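Local structure of malonyl CoA-acyl carrier protein transacylase (Burkholderia pseudomallei, 3G87) at residues N97-A101 with A102-D106; F199-P202 with A203-A206; F207-H210 with L211-F214; R230-N234 with G235-E239. The protein probably transfers the malonyl group of malonyl-CoA to the holo acyl carrier protein, releasing coenzyme A, as an acyltransferase of the patatin clan. All coordinates share one frame; numbering follows the deposited sequence.

Contact 1. Residues N97-A101 with A102-D106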
loop_
_atom_site.group_PDB
_atom_site.type_symbol
_atom_site.label_atom_id
_atom_site.label_comp_id
_atom_site.label_asym_id
_atom_site.label_seq_id
_atom_site.Cartn_x
_atom_site.Cartn_y
_atom_site.Cartn_z
ATOM N N ASN A 97 7.028 3.034 -3.651
ATOM C CA ASN A 97 7.638 4.327 -3.349
ATOM C C ASN A 97 8.660 4.308 -2.207
ATOM O O ASN A 97 9.558 5.149 -2.214
ATOM C CB ASN A 97 6.580 5.355 -3.023
ATOM C CG ASN A 97 5.684 5.617 -4.174
ATOM O OD1 ASN A 97 4.542 5.107 -4.218
ATOM N ND2 ASN A 97 6.164 6.442 -5.123
ATOM N N ALA A 98 8.487 3.434 -1.214
ATOM C CA ALA A 98 9.514 3.189 -0.140
ATOM C C ALA A 98 10.800 2.643 -0.756
ATOM O O ALA A 98 11.890 3.125 -0.456
ATOM C CB ALA A 98 8.988 2.175 0.921
ATOM N N LEU A 99 10.669 1.596 -1.581
ATOM C CA LEU A 99 11.806 1.015 -2.293
ATOM C C LEU A 99 12.466 2.059 -3.206
ATOM O O LEU A 99 13.715 2.122 -3.268
ATOM C CB LEU A 99 11.396 -0.234 -3.088
ATOM C CG LEU A 99 10.897 -1.447 -2.279
ATOM C CD1 LEU A 99 10.318 -2.572 -3.187
ATOM C CD2 LEU A 99 12.051 -1.973 -1.358
ATOM N N LEU A 100 11.648 2.924 -3.842
ATOM C CA LEU A 100 12.192 4.012 -4.657
ATOM C C LEU A 100 13.079 4.960 -3.819
ATOM O O LEU A 100 14.220 5.225 -4.183
ATOM C CB LEU A 100 11.063 4.800 -5.320
ATOM C CG LEU A 100 11.526 6.026 -6.094
ATOM C CD1 LEU A 100 12.451 5.669 -7.263
ATOM C CD2 LEU A 100 10.289 6.864 -6.603
ATOM N N ALA A 101 12.535 5.450 -2.695
ATOM C CA ALA A 101 13.267 6.321 -1.790
ATOM C C ALA A 101 14.438 5.644 -1.143
ATOM O O ALA A 101 15.295 6.328 -0.675
ATOM C CB ALA A 101 12.346 6.915 -0.724
ATOM N N ALA A 102 14.498 4.310 -1.125
ATOM C CA ALA A 102 15.694 3.606 -0.614
ATOM C C ALA A 102 16.748 3.394 -1.705
ATOM O O ALA A 102 17.832 2.867 -1.435
ATOM C CB ALA A 102 15.311 2.251 0.004
ATOM N N GLY A 103 16.443 3.805 -2.930
ATOM C CA GLY A 103 17.433 3.741 -3.976
ATOM C C GLY A 103 17.475 2.388 -4.640
ATOM O O GLY A 103 18.427 2.112 -5.371
ATOM N N CYS A 104 16.444 1.566 -4.436
ATOM C CA CYS A 104 16.426 0.189 -4.968
ATOM C C CYS A 104 16.239 0.157 -6.488
ATOM O O CYS A 104 16.677 -0.801 -7.105
ATOM C CB CYS A 104 15.343 -0.692 -4.313
ATOM S SG CYS A 104 15.624 -0.984 -2.531
ATOM N N PHE A 105 15.582 1.182 -7.053
ATOM C CA PHE A 105 15.407 1.330 -8.506
ATOM C C PHE A 105 15.218 2.791 -8.797
ATOM O O PHE A 105 15.024 3.596 -7.880
ATOM C CB PHE A 105 14.245 0.467 -9.124
ATOM C CG PHE A 105 13.013 0.338 -8.249
ATOM C CD1 PHE A 105 12.190 1.425 -8.010
ATOM C CD2 PHE A 105 12.714 -0.889 -7.633
ATOM C CE1 PHE A 105 11.066 1.324 -7.148
ATOM C CE2 PHE A 105 11.606 -1.031 -6.771
ATOM C CZ PHE A 105 10.756 0.093 -6.556
ATOM N N ASP A 106 15.233 3.174 -10.033
ATOM C CA ASP A 106 14.910 4.538 -10.349
ATOM C C ASP A 106 13.427 4.757 -10.584
ATOM O O ASP A 106 12.679 3.856 -10.525
ATOM C CB ASP A 106 15.772 5.084 -11.471
ATOM C CG ASP A 106 15.587 4.402 -12.764
ATOM O OD1 ASP A 106 14.646 3.744 -13.020
ATOM O OD2 ASP A 106 16.414 4.572 -13.580
HETATM O O HOH W 1 16.479 5.899 -6.597
#
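Leu99 meets Cys104 and Phe105 where helix 94-101 ends in a Schellman motif, the chain turning out at Gly103 with positive phi. Backbone bonds come first. Cys104 N reaches back to Leu99 O at 3.0 Å and nearly straight (160°), while Gly103 N bonds Leu100 O at 2.9 Å. Ala102 N gives the last ordinary helical bond, to Ala98 O, and a weak second one to Leu99 O. With phi 85°, Gly103 takes a conformation in which a CB would press on the carbonyl oxygen of Ala102.

The apolar contacts lie on the flank of the last turn. Phe105 doubles back: its CG stands between the backbone N and the carbonyl carbon (chi1 37°), which brings the far end of the ring against the last turn, at Leu99 and Leu100. There Phe105 CZ sits 3.5 Å from Leu99 CB, and Phe105 CE1 packs near Leu100 CB. Leu99 CD2 meanwhile packs on Cys104 SG. Strand 87-90 runs into this helix through Gly90, Ser92 and Gly94, a pattern consistent with the nucleophile elbow of the family, and Leu100 also leans on Tyr67 and Tyr75 of helix 59-81. One water donates to Phe105 O at 3.0 Å and, weakly, to Leu100 O.

Contact 2. Residues F199-P202 with A203-A206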
loop_
_atom_site.group_PDB
_atom_site.type_symbol
_atom_site.label_atom_id
_atom_site.label_comp_id
_atom_site.label_asym_id
_atom_site.label_seq_id
_atom_site.Cartn_x
_atom_site.Cartn_y
_atom_site.Cartn_z
ATOM N N PHE A 199 -6.055 -15.819 -3.935
ATOM C CA PHE A 199 -6.538 -15.611 -5.298
ATOM C C PHE A 199 -5.530 -14.855 -6.171
ATOM O O PHE A 199 -5.568 -14.960 -7.392
ATOM C CB PHE A 199 -7.989 -15.059 -5.330
ATOM C CG PHE A 199 -8.981 -15.993 -4.644
ATOM C CD1 PHE A 199 -9.464 -17.130 -5.304
ATOM C CD2 PHE A 199 -9.337 -15.809 -3.299
ATOM C CE1 PHE A 199 -10.335 -18.040 -4.672
ATOM C CE2 PHE A 199 -10.208 -16.700 -2.668
ATOM C CZ PHE A 199 -10.715 -17.816 -3.368
ATOM N N MET A 200 -4.607 -14.147 -5.554
ATOM C CA MET A 200 -3.587 -13.376 -6.205
ATOM C C MET A 200 -2.346 -14.143 -6.563
ATOM O O MET A 200 -1.457 -13.615 -7.143
ATOM C CB MET A 200 -3.230 -12.171 -5.360
ATOM C CG MET A 200 -4.257 -11.109 -5.361
ATOM S SD MET A 200 -4.944 -10.601 -6.923
ATOM C CE MET A 200 -6.450 -11.285 -6.675
ATOM N N ARG A 201 -2.317 -15.400 -6.213
ATOM C CA ARG A 201 -1.206 -16.232 -6.552
ATOM C C ARG A 201 -0.761 -16.204 -8.022
ATOM O O ARG A 201 0.371 -16.134 -8.269
ATOM C CB ARG A 201 -1.432 -17.639 -6.100
ATOM C CG ARG A 201 -0.713 -17.894 -4.901
ATOM C CD ARG A 201 -1.100 -19.173 -4.266
ATOM N NE ARG A 201 -1.651 -19.024 -2.950
ATOM C CZ ARG A 201 -1.010 -18.519 -1.900
ATOM N NH1 ARG A 201 0.243 -18.096 -2.026
ATOM N NH2 ARG A 201 -1.621 -18.442 -0.720
ATOM N N PRO A 202 -1.665 -16.260 -8.967
ATOM C CA PRO A 202 -1.256 -16.207 -10.352
ATOM C C PRO A 202 -0.651 -14.868 -10.793
ATOM O O PRO A 202 0.324 -14.909 -11.487
ATOM C CB PRO A 202 -2.513 -16.599 -11.098
ATOM C CG PRO A 202 -3.231 -17.313 -10.208
ATOM C CD PRO A 202 -2.992 -16.847 -8.865
ATOM N N ALA A 203 -1.176 -13.754 -10.311
ATOM C CA ALA A 203 -0.584 -12.460 -10.491
ATOM C C ALA A 203 0.794 -12.415 -9.885
ATOM O O ALA A 203 1.696 -11.920 -10.499
ATOM C CB ALA A 203 -1.435 -11.392 -9.908
ATOM N N GLN A 204 0.918 -12.942 -8.668
ATOM C CA GLN A 204 2.177 -12.984 -7.965
ATOM C C GLN A 204 3.262 -13.686 -8.740
ATOM O O GLN A 204 4.330 -13.185 -8.831
ATOM C CB GLN A 204 2.041 -13.627 -6.595
ATOM C CG GLN A 204 3.265 -13.904 -5.885
ATOM C CD GLN A 204 3.008 -14.494 -4.540
ATOM O OE1 GLN A 204 3.050 -15.678 -4.361
ATOM N NE2 GLN A 204 2.734 -13.658 -3.582
ATOM N N GLN A 205 2.958 -14.858 -9.273
ATOM C CA GLN A 205 3.914 -15.594 -10.054
ATOM C C GLN A 205 4.226 -14.893 -11.343
ATOM O O GLN A 205 5.353 -14.832 -11.723
ATOM C CB GLN A 205 3.493 -17.035 -10.298
ATOM C CG GLN A 205 3.400 -17.907 -9.070
ATOM C CD GLN A 205 4.422 -17.589 -7.988
ATOM O OE1 GLN A 205 5.604 -17.732 -8.179
ATOM N NE2 GLN A 205 3.947 -17.172 -6.848
ATOM N N ALA A 206 3.206 -14.356 -11.991
ATOM C CA ALA A 206 3.436 -13.609 -13.227
ATOM C C ALA A 206 4.336 -12.420 -12.902
ATOM O O ALA A 206 5.242 -12.091 -13.692
ATOM C CB ALA A 206 2.113 -13.153 -13.871
HETATM O O HOH W 2 -3.977 -13.492 -9.503
#
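Gln204 CB packs on the carbonyl oxygens of Met200 and Arg201, and Gln205 on that of Arg201, in the opening turn of helix 201-211, which follows a short 3-10 segment. Gln204 CB sits 3.4 Å from Arg201 O. Beyond it the chain runs straight out, CG anti to the backbone N (chi1 171°), and carries the amide to the helix 237-243 side, where NE2 makes a weak hydrogen bond to Ala242 O. Gln205 behaves differently: with its CG anti to the carbonyl carbon (chi1 -65°), Gln205 CG lies 3.6 Å from Arg201 O, and a bend at chi2 (-34°) turns the amide beyond it. Arg201 points its CB away from the following turn, and Arg201 NH1 is still 4.4 Å from Gln204 OE1.

Ala203 CB rests against Met200 O and, with Ala206, touches Leu120 of helix 107-123; the Met200 side chain leads off to Ala124, Phe195 and Ile245. Beneath these side chains the helix is stitched by regular bonds from Gln204 N to Met200 O, Gln205 N to Arg201 O and Ala206 N to Pro202 O. Ala203 N donates to a water at 2.9 Å, and that water donates in turn to Phe199 O.

Contact 3. Residues F207-H210 with L211-F214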
loop_
_atom_site.group_PDB
_atom_site.type_symbol
_atom_site.label_atom_id
_atom_site.label_comp_id
_atom_site.label_asym_id
_atom_site.label_seq_id
_atom_site.Cartn_x
_atom_site.Cartn_y
_atom_site.Cartn_z
ATOM N N PHE A 207 4.119 -11.804 -11.726
ATOM C CA PHE A 207 4.839 -10.572 -11.369
ATOM C C PHE A 207 6.271 -10.909 -11.001
ATOM O O PHE A 207 7.182 -10.188 -11.367
ATOM C CB PHE A 207 4.194 -9.839 -10.190
ATOM C CG PHE A 207 4.918 -8.573 -9.812
ATOM C CD1 PHE A 207 4.850 -7.435 -10.646
ATOM C CD2 PHE A 207 5.670 -8.517 -8.647
ATOM C CE1 PHE A 207 5.525 -6.276 -10.336
ATOM C CE2 PHE A 207 6.372 -7.315 -8.311
ATOM C CZ PHE A 207 6.309 -6.201 -9.178
ATOM N N ALA A 208 6.468 -12.018 -10.289
ATOM C CA ALA A 208 7.808 -12.473 -9.935
ATOM C C ALA A 208 8.625 -12.737 -11.218
ATOM O O ALA A 208 9.836 -12.548 -11.243
ATOM C CB ALA A 208 7.737 -13.762 -9.087
ATOM N N ALA A 209 7.966 -13.152 -12.273
ATOM C CA ALA A 209 8.637 -13.506 -13.480
ATOM C C ALA A 209 9.085 -12.258 -14.176
ATOM O O ALA A 209 10.134 -12.247 -14.728
ATOM C CB ALA A 209 7.789 -14.332 -14.345
ATOM N N HIS A 210 8.268 -11.217 -14.115
ATOM C CA HIS A 210 8.551 -9.948 -14.720
ATOM C C HIS A 210 9.744 -9.311 -14.007
ATOM O O HIS A 210 10.570 -8.722 -14.623
ATOM C CB HIS A 210 7.288 -9.118 -14.700
ATOM C CG HIS A 210 7.451 -7.685 -15.062
ATOM N ND1 HIS A 210 7.693 -7.258 -16.337
ATOM C CD2 HIS A 210 7.326 -6.577 -14.325
ATOM C CE1 HIS A 210 7.738 -5.954 -16.366
ATOM N NE2 HIS A 210 7.523 -5.515 -15.155
ATOM N N LEU A 211 9.812 -9.508 -12.704
ATOM C CA LEU A 211 10.839 -8.936 -11.873
ATOM C C LEU A 211 12.221 -9.403 -12.223
ATOM O O LEU A 211 13.151 -8.706 -11.996
ATOM C CB LEU A 211 10.592 -9.232 -10.409
ATOM C CG LEU A 211 9.868 -8.233 -9.551
ATOM C CD1 LEU A 211 9.441 -8.852 -8.288
ATOM C CD2 LEU A 211 10.723 -7.033 -9.289
ATOM N N GLN A 212 12.317 -10.595 -12.782
ATOM C CA GLN A 212 13.572 -11.165 -13.166
ATOM C C GLN A 212 14.294 -10.397 -14.245
ATOM O O GLN A 212 15.454 -10.560 -14.405
ATOM C CB GLN A 212 13.450 -12.655 -13.454
ATOM C CG GLN A 212 13.349 -13.513 -12.208
ATOM C CD GLN A 212 12.863 -14.929 -12.451
ATOM O OE1 GLN A 212 11.857 -15.154 -13.094
ATOM N NE2 GLN A 212 13.571 -15.891 -11.918
ATOM N N SER A 213 13.613 -9.506 -14.927
ATOM C CA SER A 213 14.237 -8.611 -15.879
ATOM C C SER A 213 14.867 -7.320 -15.355
ATOM O O SER A 213 15.247 -6.492 -16.132
ATOM C CB SER A 213 13.250 -8.179 -16.933
ATOM O OG SER A 213 12.729 -9.225 -17.637
ATOM N N PHE A 214 14.942 -7.151 -14.052
ATOM C CA PHE A 214 15.320 -5.913 -13.402
ATOM C C PHE A 214 16.349 -6.259 -12.325
ATOM O O PHE A 214 16.272 -7.317 -11.650
ATOM C CB PHE A 214 14.068 -5.209 -12.797
ATOM C CG PHE A 214 13.016 -4.811 -13.840
ATOM C CD1 PHE A 214 13.147 -3.623 -14.574
ATOM C CD2 PHE A 214 11.952 -5.648 -14.136
ATOM C CE1 PHE A 214 12.204 -3.277 -15.566
ATOM C CE2 PHE A 214 11.011 -5.302 -15.100
ATOM C CZ PHE A 214 11.135 -4.121 -15.814
HETATM O O HOH W 3 10.840 -10.842 -17.303
#
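Leu211 N bonds Phe207 O at 3.0 Å, and a type I beta turn runs from Leu211 to Phe214. Ser213 N bonds His210 O at 3.2 Å, straight at the hydrogen (164°), and Gln212 N makes a weak bond to Ala209 O.

Phe214 meets His210 in a T-shaped (edge-to-face) pair: the Phe edge is directed at the imidazole face, with planes at 65° and centroids 5.0 Å apart. Phe214 CE2 does the touching, lying over one face of the imidazole toward its rim, 3.5 Å from His210 NE2. The imidazole is carried out to this place because its CG is anti to the backbone N (chi1 169°). The backbone carbonyl of the histidine approaches the same phenyl ring at its edge, near the plane, where His210 O lies 3.4 Å from Phe214 CD2.

This is the C-terminal exit of helix 201-211, where the chain heads for strand 223-224 and the helix lies against helices 107-123 and 237-243. Phe214 touches Thr109 and Leu113 of the former, and Phe207 touches Leu241 of the latter. Between them Leu211 CD1 lies 3.4 Å from Phe207 CE2, while the leucine side chain also touches Leu113 and Ser238. On the solvent side a water donates to Ala209 O and also lies close to Ser213 OG.

Contact 4. Residues R230-N234 with G235-E239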
loop_
_atom_site.group_PDB
_atom_site.type_symbol
_atom_site.label_atom_id
_atom_site.label_comp_id
_atom_site.label_asym_id
_atom_site.label_seq_id
_atom_site.Cartn_x
_atom_site.Cartn_y
_atom_site.Cartn_z
ATOM N N ARG A 230 9.142 -6.454 8.836
ATOM C CA ARG A 230 10.537 -6.265 9.231
ATOM C C ARG A 230 11.321 -5.669 8.046
ATOM O O ARG A 230 10.840 -5.719 6.925
ATOM C CB ARG A 230 11.153 -7.605 9.675
ATOM C CG ARG A 230 10.609 -8.229 10.987
ATOM C CD ARG A 230 10.948 -7.357 12.174
ATOM N NE ARG A 230 10.539 -7.910 13.469
ATOM C CZ ARG A 230 9.323 -7.802 14.007
ATOM N NH1 ARG A 230 8.308 -7.183 13.382
ATOM N NH2 ARG A 230 9.103 -8.349 15.189
ATOM N N PRO A 231 12.491 -5.129 8.277
ATOM C CA PRO A 231 13.315 -4.618 7.200
ATOM C C PRO A 231 13.586 -5.636 6.060
ATOM O O PRO A 231 13.911 -6.753 6.317
ATOM C CB PRO A 231 14.595 -4.267 7.921
ATOM C CG PRO A 231 14.314 -4.295 9.264
ATOM C CD PRO A 231 13.199 -5.083 9.546
ATOM N N TYR A 232 13.399 -5.217 4.825
ATOM C CA TYR A 232 13.854 -5.925 3.656
ATOM C C TYR A 232 15.295 -6.427 3.822
ATOM O O TYR A 232 16.178 -5.724 4.187
ATOM C CB TYR A 232 13.737 -5.060 2.401
ATOM C CG TYR A 232 12.519 -5.235 1.515
ATOM C CD1 TYR A 232 11.399 -4.477 1.687
ATOM C CD2 TYR A 232 12.532 -6.104 0.461
ATOM C CE1 TYR A 232 10.355 -4.605 0.909
ATOM C CE2 TYR A 232 11.483 -6.247 -0.318
ATOM C CZ TYR A 232 10.379 -5.493 -0.109
ATOM O OH TYR A 232 9.321 -5.625 -0.913
ATOM N N GLU A 233 15.513 -7.691 3.571
ATOM C CA GLU A 233 16.824 -8.238 3.726
ATOM C C GLU A 233 17.674 -7.866 2.547
ATOM O O GLU A 233 17.172 -7.636 1.527
ATOM C CB GLU A 233 16.741 -9.738 3.828
ATOM C CG GLU A 233 16.515 -10.250 5.204
ATOM C CD GLU A 233 16.121 -11.671 5.195
ATOM O OE1 GLU A 233 17.035 -12.497 5.316
ATOM O OE2 GLU A 233 14.924 -11.976 5.014
ATOM N N ASN A 234 18.971 -7.825 2.689
ATOM C CA ASN A 234 19.809 -7.669 1.537
ATOM C C ASN A 234 19.695 -8.927 0.699
ATOM O O ASN A 234 19.664 -10.009 1.211
ATOM C CB ASN A 234 21.234 -7.351 1.916
ATOM C CG ASN A 234 21.399 -5.969 2.439
ATOM O OD1 ASN A 234 20.650 -5.107 2.143
ATOM N ND2 ASN A 234 22.398 -5.764 3.216
ATOM N N GLY A 235 19.529 -8.753 -0.583
ATOM C CA GLY A 235 19.258 -9.853 -1.456
ATOM C C GLY A 235 17.858 -10.379 -1.573
ATOM O O GLY A 235 17.627 -11.192 -2.395
ATOM N N ARG A 236 16.913 -9.925 -0.781
ATOM C CA ARG A 236 15.583 -10.467 -0.880
ATOM C C ARG A 236 14.571 -9.468 -1.331
ATOM O O ARG A 236 13.402 -9.612 -1.085
ATOM C CB ARG A 236 15.102 -11.061 0.434
ATOM C CG ARG A 236 16.100 -11.771 1.247
ATOM C CD ARG A 236 16.315 -13.127 0.730
ATOM N NE ARG A 236 15.467 -14.124 1.343
ATOM C CZ ARG A 236 15.408 -15.375 0.943
ATOM N NH1 ARG A 236 16.129 -15.770 -0.079
ATOM N NH2 ARG A 236 14.629 -16.224 1.571
ATOM N N VAL A 237 15.021 -8.446 -1.996
ATOM C CA VAL A 237 14.117 -7.406 -2.432
ATOM C C VAL A 237 13.072 -7.913 -3.392
ATOM O O VAL A 237 11.933 -7.764 -3.158
ATOM C CB VAL A 237 14.863 -6.199 -2.991
ATOM C CG1 VAL A 237 13.967 -5.069 -3.205
ATOM C CG2 VAL A 237 15.993 -5.835 -2.097
ATOM N N SER A 238 13.467 -8.522 -4.483
ATOM C CA SER A 238 12.488 -9.062 -5.379
ATOM C C SER A 238 11.708 -10.132 -4.724
ATOM O O SER A 238 10.552 -10.248 -4.929
ATOM C CB SER A 238 13.135 -9.594 -6.632
ATOM O OG SER A 238 13.976 -8.630 -7.109
ATOM N N GLU A 239 12.334 -10.937 -3.912
ATOM C CA GLU A 239 11.577 -11.908 -3.156
ATOM C C GLU A 239 10.453 -11.237 -2.344
ATOM O O GLU A 239 9.302 -11.606 -2.455
ATOM C CB GLU A 239 12.510 -12.723 -2.268
ATOM C CG GLU A 239 11.867 -13.857 -1.537
ATOM C CD GLU A 239 12.698 -14.402 -0.380
ATOM O OE1 GLU A 239 12.351 -14.202 0.803
ATOM O OE2 GLU A 239 13.704 -15.047 -0.658
#
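Tyr232 meets Val237 across a type II beta turn, Glu233 to Arg236, that leads into helix 237-243. From CB the tyrosine heads along the turn, its chi1 of -97° laying the ring beside the start of the helix. Tyr232 CD2 comes 3.5 Å from Val237 CA and also lies near Arg236 O. One atom further, Tyr232 CE2 is 3.3 Å from Val237 O, which stands at the ring edge near its plane. The same ring carbon, Tyr232 CE2, packs 4.0 Å from the Val237 CG1 methyl. Tyr232 CZ and OH pass Val237 O at about 4.1 Å, and the hydroxyl ends in a hydrogen bond with Glu95.

The turn itself is closed by Arg236 N to Glu233 O at 3.3 Å, nearly straight at the hydrogen (169°). Gly235, with phi 82°, fills the position where a CB would collide with Asn234 O. On the outer side Glu233 and Arg236 run side by side in the same direction, Glu233 CB 3.3 Å from Arg236 CG. Glu233 OE2 and Arg236 NE are 4.3 Å apart, beyond a salt bridge, so any attraction is probably weak.

Tyr232 and Val237 both pack on helix 94-101, and the Tyr232 backbone bonds that of Val223 in strand 223-224; Gly235 N bonds Asp218 in the preceding loop, while Pro231 leans on Tyr257 of helix 251-264.

How the contacts relate
From the N terminus the chain first reaches contact 1, which ends helix 94-101 and turns the chain toward helix 107-123. Contacts 2 and 3 then adjoin on helix 201-211, one at its start and the other at its exit, their centres 13 Å apart. Contact 4 comes last, turning the chain after strand 223-224 into helix 237-243. Each closes only a local turn, and the four follow in series, so none encloses or crosses another. Two bridges join them in space: Leu99 of contact 1 packs on Tyr232 and Val237 of contact 4, and Leu211 of contact 3 touches the Ser238 backbone. Contact 4 thus links helix 94-101 with helix 201-211.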